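Local coordinates for O-methyltransferase family 2 (Planctopirus limnophila, PDB 5I2H), which probably transfers methyl groups from S-adenosyl-L-methionine to acceptor hydroxyls, is found here as a pair of subunits, and binds the flavone apigenin, at residues A[36-41]-A[112-117]; A[96-99]-A[105-108]; A[178-183]-A[212-217]; A[208-213]-A[268-273]. All coordinates share one frame; numbering follows the deposited sequence.

Contact 1: residues A[36-41]-A[112-117]. With EDO (1,2-ethanediol), chain D.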
loop_
_atom_site.group_PDB
_atom_site.type_symbol
_atom_site.label_atom_id
_atom_site.label_comp_id
_atom_site.label_asym_id
_atom_site.label_seq_id
_atom_site.Cartn_x
_atom_site.Cartn_y
_atom_site.Cartn_z
ATOM N N SER A 36 13.549 -6.178 -2.421
ATOM C CA SER A 36 14.255 -6.136 -3.700
ATOM C C SER A 36 15.470 -5.226 -3.642
ATOM O O SER A 36 16.514 -5.537 -4.245
ATOM C CB SER A 36 13.302 -5.671 -4.788
ATOM O OG SER A 36 12.243 -6.591 -4.875
ATOM N N VAL A 37 15.361 -4.096 -2.938
ATOM C CA VAL A 37 16.496 -3.178 -2.829
ATOM C C VAL A 37 17.535 -3.712 -1.856
ATOM O O VAL A 37 18.738 -3.792 -2.176
ATOM C CB VAL A 37 16.011 -1.780 -2.386
ATOM C CG1 VAL A 37 17.207 -0.863 -1.998
ATOM C CG2 VAL A 37 15.150 -1.148 -3.443
ATOM N N ALA A 38 17.100 -4.053 -0.633
ATOM C CA ALA A 38 18.056 -4.221 0.459
ATOM C C ALA A 38 18.516 -5.654 0.671
ATOM O O ALA A 38 19.589 -5.858 1.254
ATOM C CB ALA A 38 17.469 -3.690 1.767
ATOM N N HIS A 39 17.749 -6.649 0.240
ATOM C CA HIS A 39 18.131 -8.045 0.458
ATOM C C HIS A 39 18.542 -8.775 -0.805
ATOM O O HIS A 39 19.501 -9.562 -0.774
ATOM C CB HIS A 39 16.976 -8.818 1.107
ATOM C CG HIS A 39 16.669 -8.378 2.500
ATOM N ND1 HIS A 39 17.256 -8.957 3.601
ATOM C CD2 HIS A 39 15.871 -7.390 2.974
ATOM C CE1 HIS A 39 16.807 -8.368 4.698
ATOM N NE2 HIS A 39 15.974 -7.405 4.343
ATOM N N LEU A 40 17.819 -8.583 -1.903
ATOM C CA LEU A 40 18.005 -9.416 -3.084
ATOM C C LEU A 40 18.834 -8.742 -4.164
ATOM O O LEU A 40 19.219 -9.403 -5.119
ATOM C CB LEU A 40 16.631 -9.834 -3.659
ATOM C CG LEU A 40 15.794 -10.655 -2.652
ATOM C CD1 LEU A 40 14.367 -10.864 -3.124
ATOM C CD2 LEU A 40 16.452 -12.006 -2.299
ATOM N N HIS A 41 19.115 -7.450 -4.046
ATOM C CA HIS A 41 19.970 -6.740 -5.000
ATOM C C HIS A 41 19.409 -6.764 -6.427
ATOM O O HIS A 41 20.181 -6.688 -7.392
ATOM C CB HIS A 41 21.412 -7.285 -5.044
ATOM C CG HIS A 41 21.944 -7.834 -3.750
ATOM N ND1 HIS A 41 22.478 -7.036 -2.760
ATOM C CD2 HIS A 41 22.098 -9.115 -3.322
ATOM C CE1 HIS A 41 22.909 -7.796 -1.765
ATOM N NE2 HIS A 41 22.687 -9.062 -2.080
ATOM N N LEU A 112 15.225 1.695 4.817
ATOM C CA LEU A 112 14.721 1.928 6.169
ATOM C C LEU A 112 13.708 0.881 6.596
ATOM O O LEU A 112 13.446 0.737 7.799
ATOM C CB LEU A 112 14.077 3.307 6.260
ATOM C CG LEU A 112 15.082 4.457 6.164
ATOM C CD1 LEU A 112 14.357 5.768 5.966
ATOM C CD2 LEU A 112 15.938 4.499 7.422
ATOM N N ALA A 113 13.123 0.164 5.646
ATOM C CA ALA A 113 12.181 -0.901 5.949
ATOM C C ALA A 113 12.803 -2.282 5.827
ATOM O O ALA A 113 12.074 -3.278 5.903
ATOM C CB ALA A 113 10.956 -0.803 5.030
ATOM N N ALA A 114 14.128 -2.370 5.640
ATOM C CA ALA A 114 14.749 -3.658 5.310
ATOM C C ALA A 114 14.608 -4.677 6.437
ATOM O O ALA A 114 14.660 -5.887 6.198
ATOM C CB ALA A 114 16.233 -3.462 4.994
ATOM N N GLN A 115 14.478 -4.214 7.667
ATOM C CA GLN A 115 14.464 -5.103 8.813
ATOM C C GLN A 115 13.105 -5.161 9.476
ATOM O O GLN A 115 12.990 -5.702 10.581
ATOM C CB GLN A 115 15.531 -4.672 9.815
ATOM C CG GLN A 115 16.930 -4.716 9.199
ATOM C CD GLN A 115 17.348 -6.136 8.886
ATOM O OE1 GLN A 115 17.154 -7.027 9.699
ATOM N NE2 GLN A 115 17.870 -6.364 7.695
ATOM N N SER A 116 12.072 -4.611 8.836
ATOM C CA SER A 116 10.735 -4.759 9.382
ATOM C C SER A 116 10.336 -6.236 9.361
ATOM O O SER A 116 10.794 -7.019 8.520
ATOM C CB SER A 116 9.727 -3.929 8.595
ATOM O OG SER A 116 9.384 -4.594 7.380
ATOM N N ALA A 117 9.492 -6.619 10.314
ATOM C CA ALA A 117 9.048 -8.009 10.375
ATOM C C ALA A 117 8.392 -8.431 9.060
ATOM O O ALA A 117 8.618 -9.549 8.574
ATOM C CB ALA A 117 8.087 -8.202 11.552
HETATM C C1 EDO D . 7.542 -4.615 12.511
HETATM O O1 EDO D . 8.943 -4.757 12.282
HETATM C C2 EDO D . 7.015 -3.260 12.083
HETATM O O2 EDO D . 6.838 -3.296 10.656
#

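Contact 2: residues A[96-99]-A[105-108]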
loop_
_atom_site.group_PDB
_atom_site.type_symbol
_atom_site.label_atom_id
_atom_site.label_comp_id
_atom_site.label_asym_id
_atom_site.label_seq_id
_atom_site.Cartn_x
_atom_site.Cartn_y
_atom_site.Cartn_z
ATOM N N ASN A 96 17.291 4.984 -12.447
ATOM C CA ASN A 96 17.704 6.259 -11.869
ATOM C C ASN A 96 17.562 6.293 -10.358
ATOM O O ASN A 96 18.280 7.048 -9.695
ATOM C CB ASN A 96 16.886 7.401 -12.477
ATOM C CG ASN A 96 17.174 7.569 -13.954
ATOM O OD1 ASN A 96 18.281 7.292 -14.385
ATOM N ND2 ASN A 96 16.181 7.993 -14.733
ATOM N N HIS A 97 16.627 5.538 -9.795
ATOM C CA HIS A 97 16.305 5.743 -8.392
ATOM C C HIS A 97 16.504 4.525 -7.501
ATOM O O HIS A 97 16.455 4.677 -6.280
ATOM C CB HIS A 97 14.862 6.265 -8.273
ATOM C CG HIS A 97 14.632 7.473 -9.121
ATOM N ND1 HIS A 97 15.342 8.639 -8.942
ATOM C CD2 HIS A 97 13.794 7.694 -10.166
ATOM C CE1 HIS A 97 14.956 9.525 -9.850
ATOM N NE2 HIS A 97 14.021 8.977 -10.605
ATOM N N LEU A 98 16.714 3.333 -8.050
ATOM C CA LEU A 98 16.868 2.157 -7.198
ATOM C C LEU A 98 18.192 1.429 -7.415
ATOM O O LEU A 98 18.406 0.374 -6.816
ATOM C CB LEU A 98 15.671 1.203 -7.389
ATOM C CG LEU A 98 14.355 1.895 -6.934
ATOM C CD1 LEU A 98 12.979 1.172 -7.352
ATOM C CD2 LEU A 98 14.360 2.171 -5.432
ATOM N N VAL A 99 19.078 1.967 -8.236
ATOM C CA VAL A 99 20.444 1.464 -8.396
ATOM C C VAL A 99 21.342 2.262 -7.459
ATOM O O VAL A 99 21.259 3.501 -7.407
ATOM C CB VAL A 99 20.888 1.584 -9.863
ATOM C CG1 VAL A 99 22.369 1.255 -10.020
ATOM C CG2 VAL A 99 20.068 0.651 -10.751
ATOM N N SER A 105 19.653 7.908 -6.616
ATOM C CA SER A 105 19.154 6.743 -5.904
ATOM C C SER A 105 18.436 7.128 -4.609
ATOM O O SER A 105 18.876 8.014 -3.869
ATOM C CB SER A 105 20.314 5.807 -5.568
ATOM O OG SER A 105 19.775 4.713 -4.837
ATOM N N VAL A 106 17.323 6.446 -4.331
ATOM C CA VAL A 106 16.711 6.509 -3.021
ATOM C C VAL A 106 16.707 5.132 -2.361
ATOM O O VAL A 106 15.891 4.864 -1.483
ATOM C CB VAL A 106 15.290 7.104 -3.088
ATOM C CG1 VAL A 106 15.370 8.550 -3.623
ATOM C CG2 VAL A 106 14.373 6.230 -3.941
ATOM N N GLY A 107 17.596 4.241 -2.806
ATOM C CA GLY A 107 17.650 2.915 -2.214
ATOM C C GLY A 107 17.899 2.926 -0.715
ATOM O O GLY A 107 17.360 2.089 0.013
ATOM N N GLY A 108 18.696 3.873 -0.223
ATOM C CA GLY A 108 18.882 3.964 1.208
ATOM C C GLY A 108 17.597 4.277 1.954
ATOM O O GLY A 108 17.405 3.808 3.071
#

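Contact 3: residues A[178-183]-A[212-217]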
loop_
_atom_site.group_PDB
_atom_site.type_symbol
_atom_site.label_atom_id
_atom_site.label_comp_id
_atom_site.label_asym_id
_atom_site.label_seq_id
_atom_site.Cartn_x
_atom_site.Cartn_y
_atom_site.Cartn_z
ATOM N N ASP A 178 -25.521 -13.687 -10.826
ATOM C CA ASP A 178 -26.164 -12.927 -11.883
ATOM C C ASP A 178 -25.566 -13.241 -13.250
ATOM O O ASP A 178 -26.289 -13.235 -14.263
ATOM C CB ASP A 178 -26.062 -11.431 -11.568
ATOM C CG ASP A 178 -26.777 -10.573 -12.590
ATOM O OD1 ASP A 178 -28.010 -10.712 -12.733
ATOM O OD2 ASP A 178 -26.092 -9.768 -13.259
ATOM N N VAL A 179 -24.265 -13.505 -13.326
ATOM C CA VAL A 179 -23.640 -13.694 -14.642
ATOM C C VAL A 179 -23.445 -15.154 -15.028
ATOM O O VAL A 179 -23.061 -15.421 -16.177
ATOM C CB VAL A 179 -22.288 -12.964 -14.764
ATOM C CG1 VAL A 179 -22.474 -11.476 -14.446
ATOM C CG2 VAL A 179 -21.228 -13.613 -13.869
ATOM N N LEU A 180 -23.701 -16.103 -14.130
ATOM C CA LEU A 180 -23.591 -17.507 -14.513
ATOM C C LEU A 180 -24.693 -17.883 -15.499
ATOM O O LEU A 180 -25.875 -17.785 -15.148
ATOM C CB LEU A 180 -23.679 -18.402 -13.286
ATOM C CG LEU A 180 -23.633 -19.892 -13.598
ATOM C CD1 LEU A 180 -22.276 -20.289 -14.159
ATOM C CD2 LEU A 180 -23.937 -20.657 -12.327
ATOM N N PRO A 181 -24.367 -18.323 -16.717
ATOM C CA PRO A 181 -25.422 -18.737 -17.656
ATOM C C PRO A 181 -26.103 -20.018 -17.191
ATOM O O PRO A 181 -25.507 -20.835 -16.495
ATOM C CB PRO A 181 -24.667 -18.951 -18.979
ATOM C CG PRO A 181 -23.334 -18.188 -18.824
ATOM C CD PRO A 181 -23.028 -18.339 -17.331
ATOM N N ALA A 182 -27.368 -20.196 -17.597
ATOM C CA ALA A 182 -28.114 -21.395 -17.202
ATOM C C ALA A 182 -27.460 -22.691 -17.684
ATOM O O ALA A 182 -27.632 -23.739 -17.054
ATOM C CB ALA A 182 -29.551 -21.327 -17.737
ATOM N N GLY A 183 -26.753 -22.662 -18.810
ATOM C CA GLY A 183 -26.238 -23.902 -19.375
ATOM C C GLY A 183 -27.353 -24.817 -19.889
ATOM O O GLY A 183 -28.520 -24.444 -20.000
HETATM N N MSE A 212 -24.904 -21.120 -2.679
HETATM C CA MSE A 212 -26.190 -20.709 -2.123
HETATM C C MSE A 212 -26.825 -19.595 -2.968
HETATM O O MSE A 212 -28.035 -19.634 -3.206
HETATM C CB MSE A 212 -26.053 -20.272 -0.667
HETATM C CG MSE A 212 -25.559 -21.411 0.202
HETATM SE SE MSE A 212 -25.034 -20.688 1.904
HETATM C CE MSE A 212 -23.937 -22.247 2.393
ATOM N N ALA A 213 -26.034 -18.620 -3.438
ATOM C CA ALA A 213 -26.599 -17.604 -4.326
ATOM C C ALA A 213 -27.131 -18.233 -5.612
ATOM O O ALA A 213 -28.242 -17.913 -6.061
ATOM C CB ALA A 213 -25.562 -16.523 -4.625
ATOM N N VAL A 214 -26.350 -19.126 -6.232
ATOM C CA VAL A 214 -26.828 -19.767 -7.456
ATOM C C VAL A 214 -28.135 -20.508 -7.192
ATOM O O VAL A 214 -29.085 -20.444 -7.991
ATOM C CB VAL A 214 -25.736 -20.702 -8.012
ATOM C CG1 VAL A 214 -26.289 -21.596 -9.131
ATOM C CG2 VAL A 214 -24.568 -19.854 -8.520
ATOM N N LEU A 215 -28.226 -21.194 -6.054
ATOM C CA LEU A 215 -29.454 -21.942 -5.775
ATOM C C LEU A 215 -30.654 -21.023 -5.553
ATOM O O LEU A 215 -31.786 -21.427 -5.860
ATOM C CB LEU A 215 -29.283 -22.845 -4.548
ATOM C CG LEU A 215 -28.289 -24.003 -4.699
ATOM C CD1 LEU A 215 -28.261 -24.858 -3.400
ATOM C CD2 LEU A 215 -28.574 -24.864 -5.941
ATOM N N GLN A 216 -30.456 -19.819 -4.985
ATOM C CA GLN A 216 -31.576 -18.873 -4.923
ATOM C C GLN A 216 -31.974 -18.388 -6.309
ATOM O O GLN A 216 -33.166 -18.155 -6.574
ATOM C CB GLN A 216 -31.241 -17.678 -4.027
ATOM C CG GLN A 216 -31.017 -18.028 -2.565
ATOM C CD GLN A 216 -31.000 -16.779 -1.724
ATOM O OE1 GLN A 216 -30.827 -15.677 -2.258
ATOM N NE2 GLN A 216 -31.202 -16.922 -0.411
ATOM N N LYS A 217 -31.013 -18.237 -7.206
ATOM C CA LYS A 217 -31.341 -17.790 -8.551
ATOM C C LYS A 217 -32.053 -18.876 -9.349
ATOM O O LYS A 217 -32.901 -18.571 -10.197
ATOM C CB LYS A 217 -30.075 -17.370 -9.281
ATOM C CG LYS A 217 -30.369 -16.955 -10.722
ATOM C CD LYS A 217 -29.323 -16.083 -11.271
ATOM C CE LYS A 217 -29.925 -15.254 -12.422
ATOM N NZ LYS A 217 -30.817 -14.137 -11.939
HETATM O O HOH W 1 -29.459 -11.814 -10.159
#

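Contact 4: residues A[208-213]-A[268-273]. With AGI (5,7-dihydroxy-2-(4-hydroxyphenyl)-4H-chromen-4-one), chain C.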
loop_
_atom_site.group_PDB
_atom_site.type_symbol
_atom_site.label_atom_id
_atom_site.label_comp_id
_atom_site.label_asym_id
_atom_site.label_seq_id
_atom_site.Cartn_x
_atom_site.Cartn_y
_atom_site.Cartn_z
ATOM N N GLY A 208 -19.485 -21.940 0.986
ATOM C CA GLY A 208 -20.489 -22.369 0.025
ATOM C C GLY A 208 -21.427 -21.257 -0.427
ATOM O O GLY A 208 -22.464 -21.511 -1.065
ATOM N N ILE A 209 -21.065 -20.015 -0.107
ATOM C CA ILE A 209 -21.941 -18.873 -0.355
ATOM C C ILE A 209 -22.211 -18.707 -1.843
ATOM O O ILE A 209 -23.330 -18.338 -2.238
ATOM C CB ILE A 209 -21.318 -17.619 0.270
ATOM C CG1 ILE A 209 -21.478 -17.698 1.801
ATOM C CG2 ILE A 209 -21.967 -16.334 -0.247
ATOM C CD1 ILE A 209 -20.575 -16.707 2.531
ATOM N N TYR A 210 -21.200 -18.956 -2.699
ATOM C CA TYR A 210 -21.446 -18.803 -4.131
ATOM C C TYR A 210 -22.520 -19.770 -4.601
ATOM O O TYR A 210 -23.375 -19.407 -5.423
ATOM C CB TYR A 210 -20.162 -18.994 -4.938
ATOM C CG TYR A 210 -19.179 -17.856 -4.713
ATOM C CD1 TYR A 210 -19.247 -16.687 -5.457
ATOM C CD2 TYR A 210 -18.178 -17.948 -3.747
ATOM C CE1 TYR A 210 -18.357 -15.641 -5.237
ATOM C CE2 TYR A 210 -17.278 -16.905 -3.527
ATOM C CZ TYR A 210 -17.365 -15.759 -4.286
ATOM O OH TYR A 210 -16.485 -14.710 -4.074
ATOM N N THR A 211 -22.469 -21.015 -4.108
ATOM C CA THR A 211 -23.479 -22.004 -4.471
ATOM C C THR A 211 -24.844 -21.624 -3.923
ATOM O O THR A 211 -25.849 -21.768 -4.630
ATOM C CB THR A 211 -23.057 -23.379 -3.970
ATOM O OG1 THR A 211 -21.837 -23.730 -4.630
ATOM C CG2 THR A 211 -24.113 -24.438 -4.286
HETATM N N MSE A 212 -24.904 -21.120 -2.679
HETATM C CA MSE A 212 -26.190 -20.709 -2.123
HETATM C C MSE A 212 -26.825 -19.595 -2.968
HETATM O O MSE A 212 -28.035 -19.634 -3.206
HETATM C CB MSE A 212 -26.053 -20.272 -0.667
HETATM C CG MSE A 212 -25.559 -21.411 0.202
HETATM SE SE MSE A 212 -25.034 -20.688 1.904
HETATM C CE MSE A 212 -23.937 -22.247 2.393
ATOM N N ALA A 213 -26.034 -18.620 -3.438
ATOM C CA ALA A 213 -26.599 -17.604 -4.326
ATOM C C ALA A 213 -27.131 -18.233 -5.612
ATOM O O ALA A 213 -28.242 -17.913 -6.061
ATOM C CB ALA A 213 -25.562 -16.523 -4.625
ATOM N N LEU A 268 -14.592 -24.025 -8.882
ATOM C CA LEU A 268 -13.321 -23.833 -8.176
ATOM C C LEU A 268 -13.195 -22.326 -7.995
ATOM O O LEU A 268 -12.726 -21.627 -8.905
ATOM C CB LEU A 268 -12.129 -24.362 -8.979
ATOM C CG LEU A 268 -12.185 -25.874 -9.272
ATOM C CD1 LEU A 268 -11.080 -26.347 -10.216
ATOM C CD2 LEU A 268 -12.228 -26.677 -7.958
ATOM N N SER A 269 -13.594 -21.811 -6.834
ATOM C CA SER A 269 -13.631 -20.371 -6.609
ATOM C C SER A 269 -12.533 -20.040 -5.615
ATOM O O SER A 269 -12.600 -20.473 -4.470
ATOM C CB SER A 269 -15.013 -19.940 -6.093
ATOM O OG SER A 269 -15.008 -18.540 -5.812
ATOM N N ASN A 270 -11.528 -19.268 -6.048
ATOM C CA ASN A 270 -10.400 -18.899 -5.183
ATOM C C ASN A 270 -9.716 -20.128 -4.615
ATOM O O ASN A 270 -9.232 -20.109 -3.477
ATOM C CB ASN A 270 -10.852 -17.969 -4.045
ATOM C CG ASN A 270 -11.388 -16.676 -4.577
ATOM O OD1 ASN A 270 -10.711 -16.010 -5.361
ATOM N ND2 ASN A 270 -12.642 -16.339 -4.221
ATOM N N VAL A 271 -9.670 -21.189 -5.412
ATOM C CA VAL A 271 -9.003 -22.439 -5.050
ATOM C C VAL A 271 -7.701 -22.586 -5.802
ATOM O O VAL A 271 -6.663 -22.865 -5.208
ATOM C CB VAL A 271 -9.907 -23.670 -5.316
ATOM C CG1 VAL A 271 -9.090 -24.999 -5.054
ATOM C CG2 VAL A 271 -11.190 -23.654 -4.446
ATOM N N LEU A 272 -7.740 -22.429 -7.127
ATOM C CA LEU A 272 -6.558 -22.783 -7.916
ATOM C C LEU A 272 -5.370 -21.881 -7.583
ATOM O O LEU A 272 -4.219 -22.329 -7.629
ATOM C CB LEU A 272 -6.881 -22.731 -9.413
ATOM C CG LEU A 272 -7.737 -23.897 -9.914
ATOM C CD1 LEU A 272 -8.170 -23.703 -11.343
ATOM C CD2 LEU A 272 -7.047 -25.237 -9.744
ATOM N N HIS A 273 -5.621 -20.617 -7.202
ATOM C CA HIS A 273 -4.495 -19.737 -6.891
ATOM C C HIS A 273 -3.795 -20.118 -5.585
ATOM O O HIS A 273 -2.726 -19.568 -5.296
ATOM C CB HIS A 273 -4.929 -18.251 -6.887
ATOM C CG HIS A 273 -5.909 -17.873 -5.812
ATOM N ND1 HIS A 273 -6.920 -16.953 -6.034
ATOM C CD2 HIS A 273 -5.988 -18.198 -4.496
ATOM C CE1 HIS A 273 -7.598 -16.750 -4.914
ATOM N NE2 HIS A 273 -7.058 -17.502 -3.966
HETATM C CAG AGI C . -5.194 -16.895 5.058
HETATM C CAE AGI C . -4.606 -16.824 6.318
HETATM C CAM AGI C . -3.956 -17.947 6.823
HETATM O OAB AGI C . -3.383 -17.854 8.059
HETATM C CAF AGI C . -3.895 -19.135 6.075
HETATM C CAH AGI C . -4.484 -19.205 4.807
HETATM C CAP AGI C . -5.134 -18.074 4.307
HETATM C CAQ AGI C . -5.800 -18.013 2.978
HETATM O OAL AGI C . -6.117 -16.728 2.603
HETATM C CAJ AGI C . -6.093 -19.127 2.170
HETATM C CAR AGI C . -6.724 -18.939 0.925
HETATM O OAA AGI C . -7.010 -19.923 0.200
HETATM C CAT AGI C . -7.083 -17.536 0.495
HETATM C CAS AGI C . -6.729 -16.433 1.418
HETATM C CAK AGI C . -7.012 -15.116 1.101
HETATM C CAN AGI C . -7.637 -14.815 -0.093
HETATM O OAC AGI C . -7.905 -13.511 -0.337
HETATM C CAI AGI C . -8.010 -15.805 -1.015
HETATM C CAO AGI C . -7.766 -17.149 -0.785
HETATM O OAD AGI C . -8.148 -18.044 -1.715
HETATM O O HOH W 2 -13.695 -13.609 -5.102
#

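Contact 1: residues A[36-41]-A[112-117]
H39 and A114 make the single hydrogen bond of this contact: H39 NE2 donates to A114 O over 2.7 Å, nearly straight at 173°. The carbonyl oxygen meets the imidazole at its edge and in its plane, so the ring spends its N-H on the backbone and not on a side chain. With CG beside the backbone N and anti to the carbonyl carbon (chi1 -67°), the ring reaches across to A114 although the CB of H39 does not point there. A second polar group lies near without bonding: Q115 NE2 is 3.8 Å from H39 CE1, its amide plane turned 39° from the ring. The apolar part is one tight methyl pair, A38 CB against A114 CB at 3.5 Å. Replacing H39 by an alanine would probably leave A114 O without its donor and take away the ring that lies beside the Q115 amide. Within 112-117, S116 N closes a type I turn on A113 O at 3.2 Å, and S116 stands at the N-cap position of helix 117-128. A117 N, in the first turn of that helix, donates to O1 of an ethanediol, probably from the crystallisation liquor. H39 and Q115 rest on L120 of helix 117-128, while L40 touches L126. The contact ties the C-terminal part of helix 26-39 to the linker after helix 107-110, whose A113 packs on F24 of the second subunit.

Contact 2: residues A[96-99]-A[105-108]
H97 O is the point on which V106 and S105 converge, and the tight half of the contact is centred on backbone carbonyls. V106 N donates to H97 O at 2.8 Å with an angle of 168°, while S105 CA brings a C-H toward the same oxygen at 3.4 Å. V106 CG2 presses against it as well, 3.5 Å from H97 O, and S105 CB comes within 3.1 Å of V99 O. S105 OG, anti to its own nitrogen (chi1 178°), reaches forward to accept from G107 N at 3.0 Å. This ST turn occupies the amide of G107 just as helix 107-110 begins. The loose half is the apolar one: L98 CD2 and V106 CG2 merely brush at 4.3 Å, and the imidazole of H97 turns to the second subunit. That ring has N96 CB over the centre of one face, and H97 NE2 and N96 ND2 both bond to T15 OG1 of the second subunit. The packing of V106 and H97 on N171 of the second subunit continues that side. H97 ND1 meanwhile bonds to F104 O of its own chain. The chemistry therefore gives H97 two roles: its carbonyl and ND1 help close the short loop between the two helices, while its NE2, together with N96 ND2, serves the dimer interface.

Contact 3: residues A[178-183]-A[212-217]
L180 meets V214 in the buried half of this contact, and D178 faces K217 in its exposed half. The leucine stands with CG anti to the backbone N (chi1 178°); chi2 66° turns CD1 aside and leaves CD2 anti to CA, at the far end of an extended chain, where it meets V214. CD2 touches both methyls of the valine, V214 CG2 at 3.9 Å and V214 CG1 at 4.1 Å, and the two side chains meet at about a right angle. In V214, CG2 lies beside the backbone N and CG1 beside the carbonyl carbon, and both methyls are turned to the one CD2. K217 runs nearly extended from CB to CE before its last bond bends (chi4 75°). Its CE passes 4.5 Å from D178 CA, while K217 NZ and D178 OD1 remain 4.5 Å apart, beyond a salt bridge. A water bridges the charges, donating to D178 OD1 at 3.2 Å and accepting from K217 NZ at the same length. Such an attraction is probably weak, being water-mediated at an exposed edge. L180 also touches L298 of strand 296-301, and V214 touches F176 and W221. The end of helix 154-179 and the chain leaving it thus lie against helix 209-217, the helix after the first strand of the Rossmann-like methyltransferase sheet.

Contact 4: residues A[208-213]-A[268-273]
The apigenin pocket borders this contact, in which Y210 of helix 209-217 meets S269 and N270 at the end of strand 265-269. S269 OG sits over one face of the Y210 ring, offset toward its rim and 3.6 Å from Y210 CE2, while the serine hydroxyl is hydrogen-bonded to H300 ND1. Beyond it, Y210 OH and N270 ND2 are 4.2 Å apart with their planes at 60°; a water links them, 3.2 Å from Y210 OH and accepting from N270 ND2 at 3.1 Å. N270 O lies 2.9 Å from OAD, the 5-hydroxyl oxygen of apigenin. With CG between backbone N and carbonyl carbon (chi1 65°), H273 points its ring edge at OAD, to which NE2 is hydrogen-bonded at 2.6 Å; H273 ND1 bonds to D301 OD1, which fixes the imidazole. Replacing H273 by a leucine would probably cost OAD its imidazole partner and D301 OD1 its bond to ND1. R168, Y317 and Y109 of the second subunit also bond to apigenin. A glycine-rich turn ending at G208 and a histidine just after the fourth strand in sequence are typical of Rossmann-like plant-type O-methyltransferases, consistent with an acceptor site here.

In the fold
Contacts 1 and 2 belong to the N-terminal, helical dimerisation region: contact 2 is nested inside the loop that contact 1 closes, their centres are 13 Å apart, and V37 packs on G107 and L98 between them. Both reach the second subunit. Contacts 3 and 4 follow later in the chain, in the Rossmann-like O-methyltransferase domain. They share M212 and A213 on helix 209-217, with centres 12 Å apart, contact 4 joining that helix to strand 265-269 and contact 3 to the end of helix 154-179. Centres of contacts 1 and 3 lie about 46 Å apart, on opposite sides of the chain's centre. Dimerisation brings the N-terminal region of one subunit, Y109 included, to the apigenin site of the other.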